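HydG protein (Carboxydothermus hydrogenoformans, PDB 4RTB) is a radical SAM maturase of [FeFe]-hydrogenase, a CO/CN synthase that binds an iron-sulfur cluster and S-adenosylmethionine. Local coordinates at residues I149-G154 with S163-I168. Numbering follows the deposited sequence.
With SAM (S-adenosylmethionine), chain B.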
ATOM      1  N   ILE A 149      -9.754   4.899   5.781  1.00 75.43           N
ATOM      2  CA  ILE A 149      -8.922   6.096   5.821  1.00 68.61           C
ATOM      3  C   ILE A 149      -7.487   5.745   6.219  1.00 68.47           C
ATOM      4  O   ILE A 149      -7.265   4.850   7.033  1.00 72.43           O
ATOM      5  CB  ILE A 149      -9.510   7.144   6.802  1.00 95.32           C
ATOM      6  CG1 ILE A 149     -10.931   7.530   6.378  1.00 98.35           C
ATOM      7  CG2 ILE A 149      -8.633   8.382   6.881  1.00 93.51           C
ATOM      8  CD1 ILE A 149     -11.513   8.691   7.161  1.00101.66           C
ATOM      9  N   LEU A 150      -6.516   6.437   5.623  1.00 69.74           N
ATOM     10  CA  LEU A 150      -5.112   6.266   5.991  1.00 68.85           C
ATOM     11  C   LEU A 150      -4.552   7.559   6.582  1.00 72.96           C
ATOM     12  O   LEU A 150      -4.115   8.443   5.845  1.00 75.23           O
ATOM     13  CB  LEU A 150      -4.283   5.831   4.775  1.00 60.62           C
ATOM     14  CG  LEU A 150      -2.874   5.244   4.961  1.00 56.76           C
ATOM     15  CD1 LEU A 150      -1.782   6.239   4.582  1.00 59.79           C
ATOM     16  CD2 LEU A 150      -2.659   4.720   6.376  1.00 56.81           C
ATOM     17  N   LEU A 151      -4.574   7.669   7.909  1.00 73.01           N
ATOM     18  CA  LEU A 151      -4.026   8.841   8.587  1.00 74.97           C
ATOM     19  C   LEU A 151      -2.521   8.941   8.385  1.00 77.39           C
ATOM     20  O   LEU A 151      -1.777   8.008   8.691  1.00 76.97           O
ATOM     21  CB  LEU A 151      -4.335   8.806  10.083  1.00 71.60           C
ATOM     22  CG  LEU A 151      -5.797   8.901  10.514  1.00 71.86           C
ATOM     23  CD1 LEU A 151      -5.882   8.865  12.026  1.00 70.54           C
ATOM     24  CD2 LEU A 151      -6.443  10.163   9.968  1.00 60.15           C
ATOM     25  N   VAL A 152      -2.078  10.085   7.880  1.00 79.65           N
ATOM     26  CA  VAL A 152      -0.665  10.293   7.598  1.00 83.24           C
ATOM     27  C   VAL A 152      -0.199  11.636   8.170  1.00 86.76           C
ATOM     28  O   VAL A 152      -0.896  12.650   8.056  1.00 88.95           O
ATOM     29  CB  VAL A 152      -0.396  10.212   6.076  1.00 81.75           C
ATOM     30  CG1 VAL A 152      -1.542  10.838   5.306  1.00 84.88           C
ATOM     31  CG2 VAL A 152       0.933  10.847   5.708  1.00 77.39           C
ATOM     32  N   MET A 153       0.970  11.623   8.808  1.00 84.35           N
ATOM     33  CA  MET A 153       1.529  12.814   9.443  1.00 80.09           C
ATOM     34  C   MET A 153       3.035  12.932   9.268  1.00 77.28           C
ATOM     35  O   MET A 153       3.727  11.940   9.037  1.00 77.89           O
ATOM     36  CB  MET A 153       1.231  12.817  10.940  1.00 85.28           C
ATOM     37  CG  MET A 153      -0.153  13.264  11.330  1.00 90.73           C
ATOM     38  SD  MET A 153      -0.516  12.662  12.986  1.00 93.57           S
ATOM     39  CE  MET A 153       1.034  13.028  13.811  1.00127.41           C
ATOM     40  N   GLY A 154       3.540  14.153   9.404  1.00 81.92           N
ATOM     41  CA  GLY A 154       4.965  14.363   9.556  1.00 87.04           C
ATOM     42  C   GLY A 154       5.355  13.961  10.967  1.00 83.52           C
ATOM     43  O   GLY A 154       4.500  13.879  11.850  1.00 81.16           O
ATOM     44  N   SER A 163      -0.650  11.922  21.774  1.00 87.75           N
ATOM     45  CA  SER A 163      -1.740  12.594  22.477  1.00 91.31           C
ATOM     46  C   SER A 163      -2.761  13.105  21.463  1.00 91.73           C
ATOM     47  O   SER A 163      -3.977  12.891  21.599  1.00 93.30           O
ATOM     48  CB  SER A 163      -1.204  13.742  23.327  1.00 89.16           C
ATOM     49  OG  SER A 163      -0.062  13.329  24.055  1.00 87.16           O
ATOM     50  N   TYR A 164      -2.232  13.779  20.444  1.00 87.41           N
ATOM     51  CA  TYR A 164      -3.004  14.282  19.311  1.00 79.54           C
ATOM     52  C   TYR A 164      -3.951  13.220  18.741  1.00 82.94           C
ATOM     53  O   TYR A 164      -5.160  13.443  18.609  1.00 84.97           O
ATOM     54  CB  TYR A 164      -2.029  14.777  18.239  1.00 79.05           C
ATOM     55  CG  TYR A 164      -2.646  15.426  17.026  1.00 90.01           C
ATOM     56  CD1 TYR A 164      -2.631  14.786  15.793  1.00 90.01           C
ATOM     57  CD2 TYR A 164      -3.216  16.690  17.102  1.00 93.60           C
ATOM     58  CE1 TYR A 164      -3.179  15.379  14.674  1.00 91.35           C
ATOM     59  CE2 TYR A 164      -3.769  17.292  15.986  1.00 96.77           C
ATOM     60  CZ  TYR A 164      -3.744  16.631  14.774  1.00 96.15           C
ATOM     61  OH  TYR A 164      -4.295  17.221  13.657  1.00 92.94           O
ATOM     62  N   LEU A 165      -3.392  12.057  18.425  1.00 78.47           N
ATOM     63  CA  LEU A 165      -4.170  10.943  17.901  1.00 82.60           C
ATOM     64  C   LEU A 165      -5.087  10.354  18.967  1.00 85.34           C
ATOM     65  O   LEU A 165      -6.178   9.873  18.658  1.00 84.42           O
ATOM     66  CB  LEU A 165      -3.245   9.855  17.349  1.00 81.56           C
ATOM     67  CG  LEU A 165      -2.496  10.187  16.057  1.00 74.89           C
ATOM     68  CD1 LEU A 165      -1.561   9.054  15.670  1.00 69.56           C
ATOM     69  CD2 LEU A 165      -3.480  10.473  14.938  1.00 75.42           C
ATOM     70  N   GLU A 166      -4.642  10.394  20.220  1.00 86.72           N
ATOM     71  CA  GLU A 166      -5.437   9.871  21.326  1.00 87.91           C
ATOM     72  C   GLU A 166      -6.730  10.652  21.480  1.00 87.77           C
ATOM     73  O   GLU A 166      -7.721  10.126  21.987  1.00 84.07           O
ATOM     74  CB  GLU A 166      -4.647   9.903  22.636  1.00 87.46           C
ATOM     75  CG  GLU A 166      -3.953   8.592  22.961  1.00 88.45           C
ATOM     76  CD  GLU A 166      -2.836   8.760  23.970  1.00 96.36           C
ATOM     77  OE1 GLU A 166      -2.536   9.916  24.340  1.00 99.18           O
ATOM     78  OE2 GLU A 166      -2.254   7.738  24.389  1.00 99.18           O
ATOM     79  N   GLU A 167      -6.722  11.907  21.043  1.00 92.18           N
ATOM     80  CA  GLU A 167      -7.955  12.682  21.042  1.00 98.81           C
ATOM     81  C   GLU A 167      -8.689  12.613  19.703  1.00 99.45           C
ATOM     82  O   GLU A 167      -9.919  12.655  19.665  1.00 99.84           O
ATOM     83  CB  GLU A 167      -7.678  14.142  21.406  1.00106.08           C
ATOM     84  CG  GLU A 167      -8.027  14.484  22.848  1.00118.29           C
ATOM     85  CD  GLU A 167      -8.459  15.928  23.017  1.00128.27           C
ATOM     86  OE1 GLU A 167      -8.328  16.709  22.049  1.00127.54           O
ATOM     87  OE2 GLU A 167      -8.936  16.281  24.117  1.00132.85           O
ATOM     88  N   ILE A 168      -7.946  12.491  18.607  1.00 97.61           N
ATOM     89  CA  ILE A 168      -8.560  12.584  17.283  1.00 92.37           C
ATOM     90  C   ILE A 168      -9.190  11.279  16.776  1.00 95.10           C
ATOM     91  O   ILE A 168     -10.315  11.291  16.273  1.00 99.35           O
ATOM     92  CB  ILE A 168      -7.535  13.091  16.248  1.00 87.88           C
ATOM     93  CG1 ILE A 168      -7.350  14.601  16.419  1.00 87.90           C
ATOM     94  CG2 ILE A 168      -7.975  12.760  14.827  1.00 84.27           C
ATOM     95  CD1 ILE A 168      -6.759  15.294  15.222  1.00 88.93           C
TER
HETATM   96  N   SAM B 501       6.312  10.731   8.286  1.00 88.94           N
HETATM   97  CA  SAM B 501       6.164   9.277   8.343  1.00 88.80           C
HETATM   98  C   SAM B 501       7.341   8.519   7.738  1.00 95.50           C
HETATM   99  O   SAM B 501       8.274   9.095   7.191  1.00 96.53           O
HETATM  100  OXT SAM B 501       7.378   7.292   7.790  1.00 99.36           O
HETATM  101  CB  SAM B 501       4.883   8.818   7.647  1.00 84.44           C
HETATM  102  CG  SAM B 501       4.276   9.766   6.613  1.00 82.71           C
HETATM  103  SD  SAM B 501       5.200  10.071   5.087  1.00102.66           S
HETATM  104  CE  SAM B 501       4.336  11.559   4.579  1.00132.84           C
HETATM  105  C5' SAM B 501       4.335   9.002   3.916  1.00106.00           C
HETATM  106  C4' SAM B 501       5.218   8.357   2.850  1.00 96.69           C
HETATM  107  O4' SAM B 501       5.318   9.123   1.661  1.00 93.13           O
HETATM  108  C3' SAM B 501       6.648   8.165   3.327  1.00 85.74           C
HETATM  109  O3' SAM B 501       6.783   6.937   3.999  1.00 82.77           O
HETATM  110  C2' SAM B 501       7.452   8.192   2.044  1.00 85.09           C
HETATM  111  O2' SAM B 501       7.864   6.893   1.696  1.00 87.34           O
HETATM  112  C1' SAM B 501       6.486   8.694   0.985  1.00 91.03           C
HETATM  113  N9  SAM B 501       7.133   9.785   0.243  1.00 96.04           N
HETATM  114  C8  SAM B 501       7.749  10.879   0.785  1.00 98.11           C
HETATM  115  N7  SAM B 501       8.229  11.646  -0.218  1.00106.56           N
HETATM  116  C5  SAM B 501       7.938  11.047  -1.393  1.00108.77           C
HETATM  117  C6  SAM B 501       8.197  11.397  -2.709  1.00110.19           C
HETATM  118  N6  SAM B 501       8.855  12.520  -2.984  1.00119.13           N
HETATM  119  N1  SAM B 501       7.771  10.574  -3.730  1.00105.28           N
HETATM  120  C2  SAM B 501       7.089   9.410  -3.439  1.00101.05           C
HETATM  121  N3  SAM B 501       6.834   9.067  -2.127  1.00 98.90           N
HETATM  122  C4  SAM B 501       7.251   9.874  -1.120  1.00103.09           C
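Met153 reaches from strand 149-153 toward helix 163-168 and brings its sulfur up against Tyr164 and Leu165, which both meet it from the helix side. Met153 SD lies 4.1 Å from Tyr164 CD1. Met153 SD is 5.2 Å from the centroid of the Tyr164 ring and 72° off the ring normal, an oblique Met-aromatic contact. Met153 SD also lies 4.2 Å from Leu165 CD2. Leu165 CD2 meets Leu151 CD1 at 4.1 Å, and the two leucine side chains run past each other in opposite directions. Tyr164 carries CG anti to the backbone N (chi1 -176°), which carries the ring out from the helix so that its CD1/CE1 side meets Met153 SD. Ile168 CD1 sits above one face of that ring, toward its rim, and the phenol OH is hydrogen-bonded to Leu129 O. No hydrogen bond joins strand and helix; the buried contact is apolar.

The far side of the strand faces the cofactor. Met153 O accepts a hydrogen bond of 3.0 Å from the amino N of S-adenosylmethionine. Val152 CG2 lies 3.6 Å from CG of S-adenosylmethionine, and Gly154 touches the iron-sulfur cluster.

Strand and helix run nearly antiparallel, at 152°, as the first two elements of a beta-alpha-beta unit completed by strand 180-184. In the parallel sheet of this radical SAM domain, strand 148-153 lies between strands 95-105 and 180-184, with helix 158-175 packed on its outer side.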